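Local coordinates for protein A49R (Vaccinia virus, PDB 4D5T), which binds the host protein BTRC and so reduces ubiquitination of the NF-kappa-B inhibitor NFKBIA, blocking host NF-kappa-B activation, and adopts a Bcl-2-like fold, at residues D55-I60 with A101-K106; V37-C42 with P49-L54; T11-I16 with N144-R149; N85-F90 with A127-K132. All coordinates share one frame; numbering follows the deposited sequence. Where two conformers were deposited one is given.

Contact 1. Residues D55-I60 with A101-K106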
loop_
_atom_site.group_PDB
_atom_site.type_symbol
_atom_site.label_atom_id
_atom_site.label_comp_id
_atom_site.label_asym_id
_atom_site.label_seq_id
_atom_site.Cartn_x
_atom_site.Cartn_y
_atom_site.Cartn_z
ATOM N N ASP A 55 6.375 -0.398 -0.790
ATOM C CA ASP A 55 7.297 -1.258 -0.064
ATOM C C ASP A 55 8.227 -0.440 0.816
ATOM O O ASP A 55 8.447 -0.776 1.963
ATOM C CB ASP A 55 8.103 -2.101 -1.080
ATOM C CG ASP A 55 9.070 -3.056 -0.423
ATOM O OD1 ASP A 55 8.610 -4.053 0.105
ATOM O OD2 ASP A 55 10.269 -2.788 -0.421
ATOM N N THR A 56 8.729 0.664 0.275
ATOM C CA THR A 56 9.516 1.634 1.065
ATOM C C THR A 56 8.732 2.180 2.250
ATOM O O THR A 56 9.227 2.181 3.372
ATOM C CB THR A 56 10.091 2.706 0.170
ATOM O OG1 THR A 56 10.988 2.078 -0.735
ATOM C CG2 THR A 56 10.864 3.743 0.978
ATOM N N VAL A 57 7.460 2.577 2.044
ATOM C CA VAL A 57 6.689 3.108 3.119
ATOM C C VAL A 57 6.420 2.043 4.160
ATOM O O VAL A 57 6.552 2.277 5.404
ATOM C CB VAL A 57 5.323 3.686 2.588
ATOM C CG1 VAL A 57 4.373 4.091 3.725
ATOM C CG2 VAL A 57 5.575 4.878 1.710
ATOM N N TYR A 58 6.052 0.848 3.706
ATOM C CA TYR A 58 5.822 -0.280 4.631
ATOM C C TYR A 58 7.062 -0.496 5.538
ATOM O O TYR A 58 6.963 -0.698 6.750
ATOM C CB TYR A 58 5.520 -1.525 3.807
ATOM C CG TYR A 58 5.120 -2.729 4.566
ATOM C CD1 TYR A 58 6.070 -3.593 5.061
ATOM C CD2 TYR A 58 3.779 -3.027 4.780
ATOM C CE1 TYR A 58 5.701 -4.744 5.733
ATOM C CE2 TYR A 58 3.393 -4.172 5.472
ATOM C CZ TYR A 58 4.358 -4.996 5.957
ATOM O OH TYR A 58 4.003 -6.125 6.609
ATOM N N THR A 59 8.230 -0.449 4.923
ATOM C CA THR A 59 9.517 -0.690 5.610
ATOM C C THR A 59 9.799 0.442 6.606
ATOM O O THR A 59 10.239 0.186 7.717
ATOM C CB THR A 59 10.660 -0.780 4.603
ATOM O OG1 THR A 59 10.448 -1.927 3.804
ATOM C CG2 THR A 59 12.002 -0.930 5.318
ATOM N N ILE A 60 9.587 1.683 6.183
ATOM C CA ILE A 60 9.742 2.838 7.081
ATOM C C ILE A 60 8.849 2.795 8.328
ATOM O O ILE A 60 9.315 3.031 9.451
ATOM C CB ILE A 60 9.494 4.120 6.305
ATOM C CG1 ILE A 60 10.663 4.305 5.346
ATOM C CG2 ILE A 60 9.321 5.321 7.224
ATOM C CD1 ILE A 60 10.399 5.372 4.339
ATOM N N ALA A 101 -4.853 2.089 3.505
ATOM C CA ALA A 101 -5.691 0.978 3.215
ATOM C C ALA A 101 -4.913 -0.189 2.648
ATOM O O ALA A 101 -5.092 -1.335 3.114
ATOM C CB ALA A 101 -6.842 1.363 2.266
ATOM N N ILE A 102 -4.048 0.059 1.661
ATOM C CA ILE A 102 -3.276 -0.983 1.055
ATOM C C ILE A 102 -2.362 -1.687 2.075
ATOM O O ILE A 102 -2.313 -2.900 2.089
ATOM C CB ILE A 102 -2.441 -0.429 -0.136
ATOM C CG1 ILE A 102 -3.395 -0.058 -1.305
ATOM C CG2 ILE A 102 -1.477 -1.438 -0.643
ATOM C CD1 ILE A 102 -2.780 0.884 -2.330
ATOM N N ILE A 103 -1.678 -0.903 2.901
ATOM C CA ILE A 103 -0.776 -1.461 3.895
ATOM C C ILE A 103 -1.539 -2.224 4.951
ATOM O O ILE A 103 -1.131 -3.328 5.334
ATOM C CB ILE A 103 0.079 -0.341 4.475
ATOM C CG1 ILE A 103 1.131 0.005 3.412
ATOM C CG2 ILE A 103 0.687 -0.751 5.797
ATOM C CD1 ILE A 103 1.969 1.182 3.788
ATOM N N THR A 104 -2.696 -1.708 5.355
ATOM C CA THR A 104 -3.553 -2.435 6.327
ATOM C C THR A 104 -4.017 -3.782 5.753
ATOM O O THR A 104 -3.977 -4.826 6.456
ATOM C CB THR A 104 -4.788 -1.606 6.711
ATOM O OG1 THR A 104 -4.359 -0.424 7.395
ATOM C CG2 THR A 104 -5.688 -2.408 7.669
ATOM N N LEU A 105 -4.411 -3.794 4.489
ATOM C CA LEU A 105 -4.838 -5.024 3.844
ATOM C C LEU A 105 -3.661 -6.023 3.810
ATOM O O LEU A 105 -3.852 -7.242 3.967
ATOM C CB LEU A 105 -5.429 -4.779 2.432
ATOM C CG LEU A 105 -6.767 -3.999 2.509
ATOM C CD1 LEU A 105 -7.230 -3.617 1.125
ATOM C CD2 LEU A 105 -7.882 -4.688 3.197
ATOM N N LYS A 106 -2.448 -5.555 3.544
ATOM C CA LYS A 106 -1.260 -6.406 3.574
ATOM C C LYS A 106 -1.057 -6.989 4.970
ATOM O O LYS A 106 -0.842 -8.204 5.105
ATOM C CB LYS A 106 -0.005 -5.638 3.094
ATOM C CG LYS A 106 1.242 -6.494 3.161
ATOM C CD LYS A 106 2.428 -5.881 2.458
ATOM C CE LYS A 106 3.623 -6.820 2.711
ATOM N NZ LYS A 106 4.763 -6.573 1.850
HETATM O O HOH W 1 6.519 -4.296 1.886
#

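Contact 2. Residues V37-C42 with P49-L54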
loop_
_atom_site.group_PDB
_atom_site.type_symbol
_atom_site.label_atom_id
_atom_site.label_comp_id
_atom_site.label_asym_id
_atom_site.label_seq_id
_atom_site.Cartn_x
_atom_site.Cartn_y
_atom_site.Cartn_z
ATOM N N VAL A 37 -2.740 -5.733 -5.848
ATOM C CA VAL A 37 -3.198 -7.007 -5.262
ATOM C C VAL A 37 -1.972 -7.869 -4.878
ATOM O O VAL A 37 -1.869 -8.400 -3.760
ATOM C CB VAL A 37 -4.141 -7.794 -6.190
ATOM C CG1 VAL A 37 -4.445 -9.198 -5.599
ATOM C CG2 VAL A 37 -5.443 -7.035 -6.363
ATOM N N ASN A 38 -1.070 -8.001 -5.814
ATOM C CA ASN A 38 0.132 -8.805 -5.559
ATOM C C ASN A 38 0.964 -8.265 -4.375
ATOM O O ASN A 38 1.489 -9.039 -3.600
ATOM C CB ASN A 38 0.938 -8.973 -6.835
ATOM C CG ASN A 38 0.292 -9.980 -7.816
ATOM O OD1 ASN A 38 -0.376 -10.892 -7.409
ATOM N ND2 ASN A 38 0.634 -9.887 -9.077
ATOM N N PHE A 39 1.115 -6.953 -4.260
ATOM C CA PHE A 39 1.794 -6.372 -3.096
ATOM C C PHE A 39 1.071 -6.794 -1.772
ATOM O O PHE A 39 1.722 -7.191 -0.786
ATOM C CB PHE A 39 1.823 -4.831 -3.203
ATOM C CG PHE A 39 2.369 -4.157 -1.973
ATOM C CD1 PHE A 39 3.745 -4.161 -1.717
ATOM C CD2 PHE A 39 1.507 -3.600 -1.031
ATOM C CE1 PHE A 39 4.247 -3.527 -0.563
ATOM C CE2 PHE A 39 1.992 -3.035 0.126
ATOM C CZ PHE A 39 3.359 -2.996 0.385
ATOM N N ILE A 40 -0.253 -6.653 -1.748
ATOM C CA ILE A 40 -1.059 -7.031 -0.601
ATOM C C ILE A 40 -0.850 -8.518 -0.217
ATOM O O ILE A 40 -0.836 -8.839 0.989
ATOM C CB ILE A 40 -2.532 -6.698 -0.873
ATOM C CG1 ILE A 40 -2.696 -5.159 -0.793
ATOM C CG2 ILE A 40 -3.470 -7.417 0.055
ATOM C CD1 ILE A 40 -4.007 -4.697 -1.399
ATOM N N MET A 41 -0.673 -9.353 -1.228
ATOM C CA MET A 41 -0.471 -10.811 -1.047
ATOM C C MET A 41 1.014 -11.252 -0.956
ATOM O O MET A 41 1.314 -12.439 -1.002
ATOM C CB MET A 41 -1.116 -11.579 -2.192
ATOM C CG MET A 41 -2.606 -11.254 -2.471
ATOM S SD MET A 41 -3.602 -11.522 -0.989
ATOM C CE MET A 41 -5.144 -10.815 -1.582
ATOM N N CYS A 42 1.913 -10.289 -0.791
ATOM C CA CYS A 42 3.334 -10.521 -0.600
ATOM C C CYS A 42 3.958 -11.179 -1.803
ATOM O O CYS A 42 4.715 -12.151 -1.674
ATOM C CB CYS A 42 3.577 -11.364 0.641
ATOM S SG CYS A 42 3.476 -10.475 2.177
ATOM N N PRO A 49 7.054 1.409 -9.991
ATOM C CA PRO A 49 7.497 2.351 -9.007
ATOM C C PRO A 49 6.511 2.644 -7.890
ATOM O O PRO A 49 6.943 2.935 -6.770
ATOM C CB PRO A 49 7.758 3.643 -9.811
ATOM C CG PRO A 49 7.677 3.275 -11.204
ATOM C CD PRO A 49 7.031 1.925 -11.365
ATOM N N PHE A 50 5.201 2.568 -8.168
ATOM C CA PHE A 50 4.267 2.716 -7.112
ATOM C C PHE A 50 4.365 1.588 -6.062
ATOM O O PHE A 50 4.188 1.838 -4.846
ATOM C CB PHE A 50 2.807 2.853 -7.626
ATOM C CG PHE A 50 1.821 3.167 -6.526
ATOM C CD1 PHE A 50 1.876 4.350 -5.853
ATOM C CD2 PHE A 50 0.781 2.319 -6.232
ATOM C CE1 PHE A 50 0.927 4.690 -4.845
ATOM C CE2 PHE A 50 -0.117 2.598 -5.235
ATOM C CZ PHE A 50 -0.096 3.805 -4.569
ATOM N N ILE A 51 4.609 0.377 -6.518
ATOM C CA ILE A 51 4.809 -0.774 -5.589
ATOM C C ILE A 51 6.154 -0.631 -4.818
ATOM O O ILE A 51 6.193 -0.821 -3.613
ATOM C CB ILE A 51 4.735 -2.103 -6.355
ATOM C CG1 ILE A 51 3.405 -2.290 -7.086
ATOM C CG2 ILE A 51 4.971 -3.284 -5.442
ATOM C CD1 ILE A 51 2.139 -1.998 -6.335
ATOM N N SER A 52 7.220 -0.167 -5.483
ATOM C CA SER A 52 8.423 0.219 -4.738
ATOM C C SER A 52 8.189 1.297 -3.671
ATOM O O SER A 52 8.675 1.163 -2.523
ATOM C CB SER A 52 9.551 0.598 -5.717
ATOM O OG SER A 52 10.704 0.862 -4.938
ATOM N N PHE A 53 7.396 2.304 -3.998
ATOM C CA PHE A 53 6.942 3.331 -3.014
ATOM C C PHE A 53 6.246 2.666 -1.851
ATOM O O PHE A 53 6.612 2.900 -0.674
ATOM C CB PHE A 53 6.077 4.401 -3.689
ATOM C CG PHE A 53 5.428 5.377 -2.731
ATOM C CD1 PHE A 53 6.126 6.489 -2.294
ATOM C CD2 PHE A 53 4.136 5.205 -2.354
ATOM C CE1 PHE A 53 5.563 7.368 -1.395
ATOM C CE2 PHE A 53 3.512 6.180 -1.520
ATOM C CZ PHE A 53 4.256 7.220 -1.037
ATOM N N LEU A 54 5.259 1.823 -2.146
ATOM C CA LEU A 54 4.519 1.163 -1.052
ATOM C C LEU A 54 5.451 0.341 -0.170
ATOM O O LEU A 54 5.306 0.300 1.075
ATOM C CB LEU A 54 3.424 0.276 -1.643
ATOM C CG LEU A 54 2.270 1.002 -2.309
ATOM C CD1 LEU A 54 1.344 0.038 -3.018
ATOM C CD2 LEU A 54 1.444 1.760 -1.264
#

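Contact 3. Residues T11-I16 with N144-R149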
loop_
_atom_site.group_PDB
_atom_site.type_symbol
_atom_site.label_atom_id
_atom_site.label_comp_id
_atom_site.label_asym_id
_atom_site.label_seq_id
_atom_site.Cartn_x
_atom_site.Cartn_y
_atom_site.Cartn_z
ATOM N N THR A 11 16.232 10.440 1.024
ATOM C CA THR A 11 16.601 10.297 -0.379
ATOM C C THR A 11 15.760 9.276 -1.093
ATOM O O THR A 11 15.336 9.523 -2.211
ATOM C CB THR A 11 18.058 9.888 -0.454
ATOM O OG1 THR A 11 18.826 10.928 0.126
ATOM C CG2 THR A 11 18.523 9.712 -1.904
ATOM N N GLU A 12 15.512 8.134 -0.461
ATOM C CA GLU A 12 14.760 7.064 -1.109
ATOM C C GLU A 12 13.337 7.507 -1.417
ATOM O O GLU A 12 12.841 7.312 -2.514
ATOM C CB GLU A 12 14.685 5.810 -0.280
ATOM C CG GLU A 12 14.122 4.632 -1.088
ATOM C CD GLU A 12 14.994 4.222 -2.284
ATOM O OE1 GLU A 12 16.196 4.436 -2.227
ATOM O OE2 GLU A 12 14.484 3.653 -3.265
ATOM N N LEU A 13 12.679 8.156 -0.452
ATOM C CA LEU A 13 11.300 8.577 -0.671
ATOM C C LEU A 13 11.146 9.668 -1.666
ATOM O O LEU A 13 10.281 9.598 -2.553
ATOM C CB LEU A 13 10.674 9.033 0.596
ATOM C CG LEU A 13 10.070 7.943 1.411
ATOM C CD1 LEU A 13 9.561 8.614 2.693
ATOM C CD2 LEU A 13 8.908 7.235 0.728
ATOM N N ALA A 14 12.027 10.632 -1.630
ATOM C CA ALA A 14 12.085 11.653 -2.645
ATOM C C ALA A 14 12.268 11.057 -4.025
ATOM O O ALA A 14 11.583 11.439 -4.972
ATOM C CB ALA A 14 13.171 12.684 -2.337
ATOM N N SER A 15 13.241 10.159 -4.163
ATOM C CA SER A 15 13.575 9.625 -5.462
ATOM C C SER A 15 12.453 8.720 -6.006
ATOM O O SER A 15 12.154 8.767 -7.201
ATOM C CB SER A 15 14.889 8.856 -5.430
ATOM O OG SER A 15 15.949 9.680 -5.017
ATOM N N ILE A 16 11.905 7.841 -5.180
ATOM C CA ILE A 16 10.883 6.905 -5.682
ATOM C C ILE A 16 9.565 7.650 -6.008
ATOM O O ILE A 16 8.891 7.342 -6.993
ATOM C CB ILE A 16 10.671 5.705 -4.792
ATOM C CG1 ILE A 16 9.982 4.572 -5.573
ATOM C CG2 ILE A 16 9.905 6.039 -3.553
ATOM C CD1 ILE A 16 10.842 3.963 -6.672
ATOM N N ASN A 144 6.567 13.852 1.274
ATOM C CA ASN A 144 6.982 14.795 2.316
ATOM C C ASN A 144 6.327 14.561 3.676
ATOM O O ASN A 144 6.997 14.650 4.679
ATOM C CB ASN A 144 6.812 16.235 1.872
ATOM C CG ASN A 144 7.730 16.596 0.716
ATOM O OD1 ASN A 144 8.824 16.078 0.581
ATOM N ND2 ASN A 144 7.289 17.527 -0.114
ATOM N N ASP A 145 5.060 14.231 3.695
ATOM C CA ASP A 145 4.291 14.061 4.942
ATOM C C ASP A 145 4.790 12.803 5.666
ATOM O O ASP A 145 4.954 12.797 6.903
ATOM C CB ASP A 145 2.821 13.872 4.655
ATOM C CG ASP A 145 2.141 15.142 4.159
ATOM O OD1 ASP A 145 2.733 16.206 4.267
ATOM O OD2 ASP A 145 1.029 15.011 3.639
ATOM N N ILE A 146 5.109 11.743 4.903
ATOM C CA ILE A 146 5.666 10.541 5.470
ATOM C C ILE A 146 7.105 10.752 6.025
ATOM O O ILE A 146 7.456 10.276 7.123
ATOM C CB ILE A 146 5.651 9.390 4.444
ATOM C CG1 ILE A 146 4.213 8.950 4.267
ATOM C CG2 ILE A 146 6.538 8.253 4.895
ATOM C CD1 ILE A 146 3.977 7.983 3.179
ATOM N N ARG A 147 7.919 11.507 5.305
ATOM C CA ARG A 147 9.216 11.845 5.826
ATOM C C ARG A 147 9.116 12.564 7.177
ATOM O O ARG A 147 9.882 12.269 8.093
ATOM C CB ARG A 147 9.987 12.723 4.841
ATOM C CG ARG A 147 10.446 11.908 3.634
ATOM C CD ARG A 147 10.923 12.754 2.494
ATOM N NE ARG A 147 12.055 13.558 2.911
ATOM C CZ ARG A 147 12.744 14.354 2.109
ATOM N NH1 ARG A 147 12.398 14.522 0.833
ATOM N NH2 ARG A 147 13.772 15.024 2.612
ATOM N N GLU A 148 8.246 13.582 7.229
ATOM C CA GLU A 148 8.061 14.403 8.416
ATOM C C GLU A 148 7.559 13.568 9.591
ATOM O O GLU A 148 8.057 13.706 10.697
ATOM C CB GLU A 148 7.078 15.494 8.065
ATOM C CG GLU A 148 6.890 16.603 9.053
ATOM C CD GLU A 148 5.966 17.664 8.450
ATOM O OE1 GLU A 148 4.868 17.293 7.925
ATOM O OE2 GLU A 148 6.350 18.854 8.460
ATOM N N ARG A 149 6.628 12.665 9.350
ATOM C CA ARG A 149 6.037 11.858 10.403
ATOM C C ARG A 149 6.905 10.737 10.932
ATOM O O ARG A 149 6.892 10.486 12.118
ATOM C CB ARG A 149 4.751 11.231 9.932
ATOM C CG ARG A 149 3.988 10.423 10.997
ATOM C CD ARG A 149 2.498 10.388 10.764
ATOM N NE ARG A 149 1.837 9.432 11.670
ATOM C CZ ARG A 149 1.544 9.638 12.963
ATOM N NH1 ARG A 149 1.877 10.750 13.598
ATOM N NH2 ARG A 149 0.919 8.685 13.638
#

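Contact 4. Residues N85-F90 with A127-K132. With SO4 (sulfate ion), chain I.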
loop_
_atom_site.group_PDB
_atom_site.type_symbol
_atom_site.label_atom_id
_atom_site.label_comp_id
_atom_site.label_asym_id
_atom_site.label_seq_id
_atom_site.Cartn_x
_atom_site.Cartn_y
_atom_site.Cartn_z
ATOM N N ASN A 85 -14.261 -0.592 6.013
ATOM C CA ASN A 85 -13.822 0.803 6.320
ATOM C C ASN A 85 -12.663 1.230 5.437
ATOM O O ASN A 85 -12.710 2.270 4.844
ATOM C CB ASN A 85 -13.421 0.882 7.813
ATOM C CG ASN A 85 -12.875 2.252 8.235
ATOM O OD1 ASN A 85 -11.801 2.668 7.854
ATOM N ND2 ASN A 85 -13.606 2.925 9.077
ATOM N N LYS A 86 -11.614 0.415 5.337
ATOM C CA LYS A 86 -10.414 0.851 4.596
ATOM C C LYS A 86 -10.675 0.874 3.068
ATOM O O LYS A 86 -10.224 1.775 2.366
ATOM C CB LYS A 86 -9.255 -0.064 4.848
ATOM C CG LYS A 86 -8.688 -0.092 6.278
ATOM C CD LYS A 86 -8.275 1.236 6.829
ATOM C CE LYS A 86 -7.545 1.058 8.141
ATOM N NZ LYS A 86 -7.152 2.374 8.694
ATOM N N PHE A 87 -11.485 -0.077 2.599
ATOM C CA PHE A 87 -11.806 -0.161 1.146
ATOM C C PHE A 87 -12.380 1.056 0.580
ATOM O O PHE A 87 -12.001 1.435 -0.538
ATOM C CB PHE A 87 -12.713 -1.321 0.786
ATOM C CG PHE A 87 -12.349 -1.926 -0.537
ATOM C CD1 PHE A 87 -12.818 -1.270 -1.661
ATOM C CD2 PHE A 87 -11.496 -2.932 -0.680
ATOM C CE1 PHE A 87 -12.520 -1.720 -2.910
ATOM C CE2 PHE A 87 -11.146 -3.383 -1.941
ATOM C CZ PHE A 87 -11.651 -2.762 -3.053
ATOM N N MET A 88 -13.217 1.750 1.340
ATOM C CA MET A 88 -13.841 2.916 0.793
ATOM C C MET A 88 -12.818 4.008 0.375
ATOM O O MET A 88 -13.165 4.813 -0.450
ATOM C CB MET A 88 -14.899 3.502 1.731
ATOM C CG MET A 88 -16.056 2.565 2.082
ATOM S SD MET A 88 -16.763 1.598 0.723
ATOM C CE MET A 88 -17.619 0.246 1.498
ATOM N N SER A 89 -11.596 4.007 0.944
ATOM C CA SER A 89 -10.562 5.008 0.584
ATOM C C SER A 89 -10.275 4.932 -0.905
ATOM O O SER A 89 -9.951 5.923 -1.525
ATOM C CB SER A 89 -9.237 4.852 1.390
ATOM O OG SER A 89 -9.443 4.946 2.810
ATOM N N PHE A 90 -10.405 3.753 -1.481
ATOM C CA PHE A 90 -10.100 3.578 -2.926
ATOM C C PHE A 90 -11.042 4.361 -3.800
ATOM O O PHE A 90 -10.740 4.658 -4.988
ATOM C CB PHE A 90 -10.143 2.128 -3.361
ATOM C CG PHE A 90 -9.106 1.275 -2.768
ATOM C CD1 PHE A 90 -7.772 1.599 -2.874
ATOM C CD2 PHE A 90 -9.464 0.162 -2.041
ATOM C CE1 PHE A 90 -6.812 0.816 -2.309
ATOM C CE2 PHE A 90 -8.506 -0.638 -1.473
ATOM C CZ PHE A 90 -7.155 -0.322 -1.614
ATOM N N ALA A 127 -9.695 -4.982 -8.443
ATOM C CA ALA A 127 -9.697 -4.905 -9.901
ATOM C C ALA A 127 -10.570 -3.773 -10.446
ATOM O O ALA A 127 -10.307 -3.283 -11.520
ATOM C CB ALA A 127 -10.089 -6.236 -10.501
ATOM N N ASP A 128 -11.569 -3.312 -9.687
ATOM C CA ASP A 128 -12.459 -2.290 -10.167
ATOM C C ASP A 128 -12.079 -0.841 -9.781
ATOM O O ASP A 128 -12.808 0.107 -10.109
ATOM C CB ASP A 128 -13.897 -2.620 -9.719
ATOM C CG ASP A 128 -14.508 -3.745 -10.524
ATOM O OD1 ASP A 128 -13.970 -4.146 -11.595
ATOM O OD2 ASP A 128 -15.547 -4.262 -10.066
ATOM N N ILE A 129 -10.975 -0.648 -9.076
ATOM C CA ILE A 129 -10.582 0.720 -8.637
ATOM C C ILE A 129 -9.898 1.497 -9.741
ATOM O O ILE A 129 -9.484 0.959 -10.784
ATOM C CB ILE A 129 -9.745 0.709 -7.327
ATOM C CG1 ILE A 129 -8.269 0.254 -7.559
ATOM C CG2 ILE A 129 -10.467 -0.064 -6.227
ATOM C CD1 ILE A 129 -7.375 0.366 -6.333
ATOM N N ASP A 130 -9.814 2.792 -9.532
ATOM C CA ASP A 130 -9.191 3.691 -10.500
ATOM C C ASP A 130 -8.549 4.854 -9.769
ATOM O O ASP A 130 -9.120 5.915 -9.595
ATOM C CB ASP A 130 -10.237 4.164 -11.472
ATOM C CG ASP A 130 -9.683 5.148 -12.491
ATOM O OD1 ASP A 130 -8.387 5.255 -12.633
ATOM O OD2 ASP A 130 -10.636 5.770 -13.074
ATOM N N ILE A 131 -7.333 4.677 -9.360
ATOM C CA ILE A 131 -6.653 5.631 -8.483
ATOM C C ILE A 131 -5.508 6.414 -9.119
ATOM O O ILE A 131 -4.713 7.057 -8.409
ATOM C CB ILE A 131 -6.182 4.965 -7.148
ATOM C CG1 ILE A 131 -5.122 3.840 -7.335
ATOM C CG2 ILE A 131 -7.378 4.428 -6.361
ATOM C CD1 ILE A 131 -4.467 3.385 -6.029
ATOM N N LYS A 132 -5.265 6.254 -10.403
ATOM C CA LYS A 132 -4.132 6.920 -11.032
ATOM C C LYS A 132 -4.157 8.486 -10.785
ATOM O O LYS A 132 -3.115 9.066 -10.523
ATOM C CB LYS A 132 -4.028 6.585 -12.552
ATOM C CG LYS A 132 -3.460 5.185 -12.820
ATOM C CD LYS A 132 -3.483 4.722 -14.294
ATOM C CE LYS A 132 -2.463 5.395 -15.144
ATOM N NZ LYS A 132 -2.417 4.690 -16.458
HETATM S S SO4 I . -5.530 3.598 -18.222
HETATM O O1 SO4 I . -5.108 2.193 -18.478
HETATM O O2 SO4 I . -5.260 4.514 -19.338
HETATM O O3 SO4 I . -4.857 4.028 -17.023
HETATM O O4 SO4 I . -6.984 3.611 -17.978
HETATM O O HOH W 2 -11.515 3.936 -7.399
#

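Contact 1. Residues D55-I60 with A101-K106
The Tyr-58 ring lies under the long arm of Lys-106, ring and chain crossing at about a right angle. Methylene CE of Lys-106 stands 4.0 Å from the Tyr-58 ring centroid in a CH-pi contact, and its neighbour CD comes to 3.6 Å from CE2 of Tyr-58. Lys-106 NZ is more central, 4.3 Å from the same centroid and only 8° off the ring normal, which defines a cation-pi contact. Full extension of the lysine, with CG anti to the backbone N (chi1 178°), carries the ammonium that far. One turn before Lys-106, Ile-103 meets the ring obliquely through CG2, while its CD1 reaches CG1 of Val-57 at 3.8 Å.

The segments belong to helices 49-61 and 95-109, whose local axes cross at -68°, 10.8 Å apart. A water links the charged ends, donating to Asp-55 OD1 (2.8 Å) and accepting from Lys-106 NZ (2.9 Å). Beyond the segments, Tyr-58 OH is hydrogen-bonded to Glu-64 and Asn-110, and Lys-106 also makes a cation-pi contact with Phe-39. The ammonium of this buried lysine is thus met by pi electrons and a water-relayed carboxylate, an environment that would probably favour its charged form.

Contact 2. Residues V37-C42 with P49-L54
Phe-39, in the last turn of helix 29-40, faces Ile-51 near the start of helix 49-61, with their CA atoms 6.8 Å apart, the nearest pair between the segments. The first helix ends here in a Schellman motif: Cys-42, at positive phi (63°), is its C-prime residue, with Cys-42 N bonded to Phe-39 O at 3.1 Å and Arg-43 N reaching back to Asn-38 O.

Phe-39 carries this side of the contact. Its CG is anti to the backbone N (chi1 174°), and the ring extends toward helix 49-61, where CB of Leu-54 sits over one face. That CB lies 4.0 Å from the Phe-39 centroid, 16° off the normal, a CH-pi geometry displaced toward the CZ rim, with Leu-54 CB and Phe-39 CZ 3.9 Å apart. Leu-54 CD1 adds a looser touch near CD2 of the ring. Ile-51 approaches obliquely: its CG2 is 4.0 Å from Phe-39 CD1, the two side chains running alongside one another and pointing opposite ways. Within helix 49-61, Leu-54 also places CG over a face of the Phe-50 ring.

Ile-102 of helix 95-109 packs on Phe-39 as well. No hydrogen bond joins the two segments, so their cohesion is dispersion between a buried aromatic and two aliphatic chains, while the Schellman bonds occupy the amides of Cys-42 and Arg-43 at the helix end.

Contact 3. Residues T11-I16 with N144-R149
Leu-13 on helix 9-23 and Arg-147 on helix 132-150 bring their CA atoms to 7.6 Å where the two segments run almost antiparallel, at 171°, with axes 10.0 Å apart. Ala-14 lies level with Asn-144 in this register, yet its methyl meets the arginine instead.

The aliphatic part of Arg-147 does most of the touching. Its CG comes to 3.5 Å from CD1 of Leu-13, and the two side chains overlap side by side, head to tail, with CD of the arginine continuing alongside CB of the leucine. The same Leu-13 CD1 also meets Ile-146 CG2 at 3.8 Å, there with the side chains at about a right angle, so one methyl is shared between consecutive residues of the partner helix. Arg-147 bends at chi3 (61°), and this turn brings its guanidinium back beside helix 9-23, where NH1 stands 3.7 Å from Ala-14 CB, approached obliquely. The polar end is held by a hydrogen bond from NE to His-10.

Toward the interior, helix 49-61 completes the packing, with Ile-60 touching Leu-13 and Val-57 touching Ile-146. The chemistry is therefore graded across the interface: buried Leu-13 and Ile-146 form its apolar side, whereas the partly exposed Arg-147 spends its methylenes on that apolar surface and satisfies its NE through His-10, joining the first and last long helices of the chain without a hydrogen bond between the two segments.

Contact 4. Residues N85-F90 with A127-K132
This contact belongs to the buried core beneath the linker between helices 112-126 and 132-150, where Ile-129 and Ile-131 point inward onto Phe-87 and Phe-90, at and just beyond helix 76-87. Ile-129 places CG2 3.6 Å from CB of Phe-90, and its CD1 reaches CD1 of the Phe-90 ring at 3.7 Å, the two side chains crossing at a slant. CG1 of Ile-129 sits between the backbone N and carbonyl carbon (chi1 76°), leaving both the branch methyl and the chain end on the phenylalanine. CG2 also touches Phe-87 CE1, more loosely, at 4.2 Å. Within the same segment the two rings meet edge to face: CD2 of Phe-90 stands over the centre of the Phe-87 ring, 3.5 Å above its plane.

Ile-131 CG2 packs against the carbonyl oxygen of Phe-90 at 3.6 Å. That oxygen accepts a hydrogen bond from a water 2.6 Å away, and the water in turn accepts from Asp-130 N at 3.0 Å, bridging the two backbones. At the linker's end, Lys-132 NZ donates to Ile-27 O and, at 2.6 Å, to O3 of a sulfate, probably from the crystallisation liquor, which Asn-29 N also binds.

Around the cluster, Phe-90 packs on Ile-102 and Ile-131 on Ile-98 of helix 95-109, Phe-87 rests on Arg-125 and Ile-126 of helix 112-126, and Asn-29 and Asn-33 of helix 29-40 bind Ile-129 O.

How the contacts relate
Contacts 1 and 2 share helix 49-61 and lie 8 Å apart between centres, both close to the middle of the chain; Ile-102 CG2 meets Phe-39 CD2 at 3.7 Å where they join. Contact 3 is more peripheral, 14 Å from contact 1 by centres, and reaches it through Val-57 CG2 and Ile-146 CD1, 3.8 Å apart. Contact 4 adjoins contact 1 on another front, Ile-102 CG1 lying 3.7 Å from Phe-90 CE1, but its centre is 23 Å from that of contact 3, with no touch between them. Along the sequence, contact 3 closes a loop enclosing the other three; in space it pairs the first and last helices at the edge of the Bcl-2-like bundle.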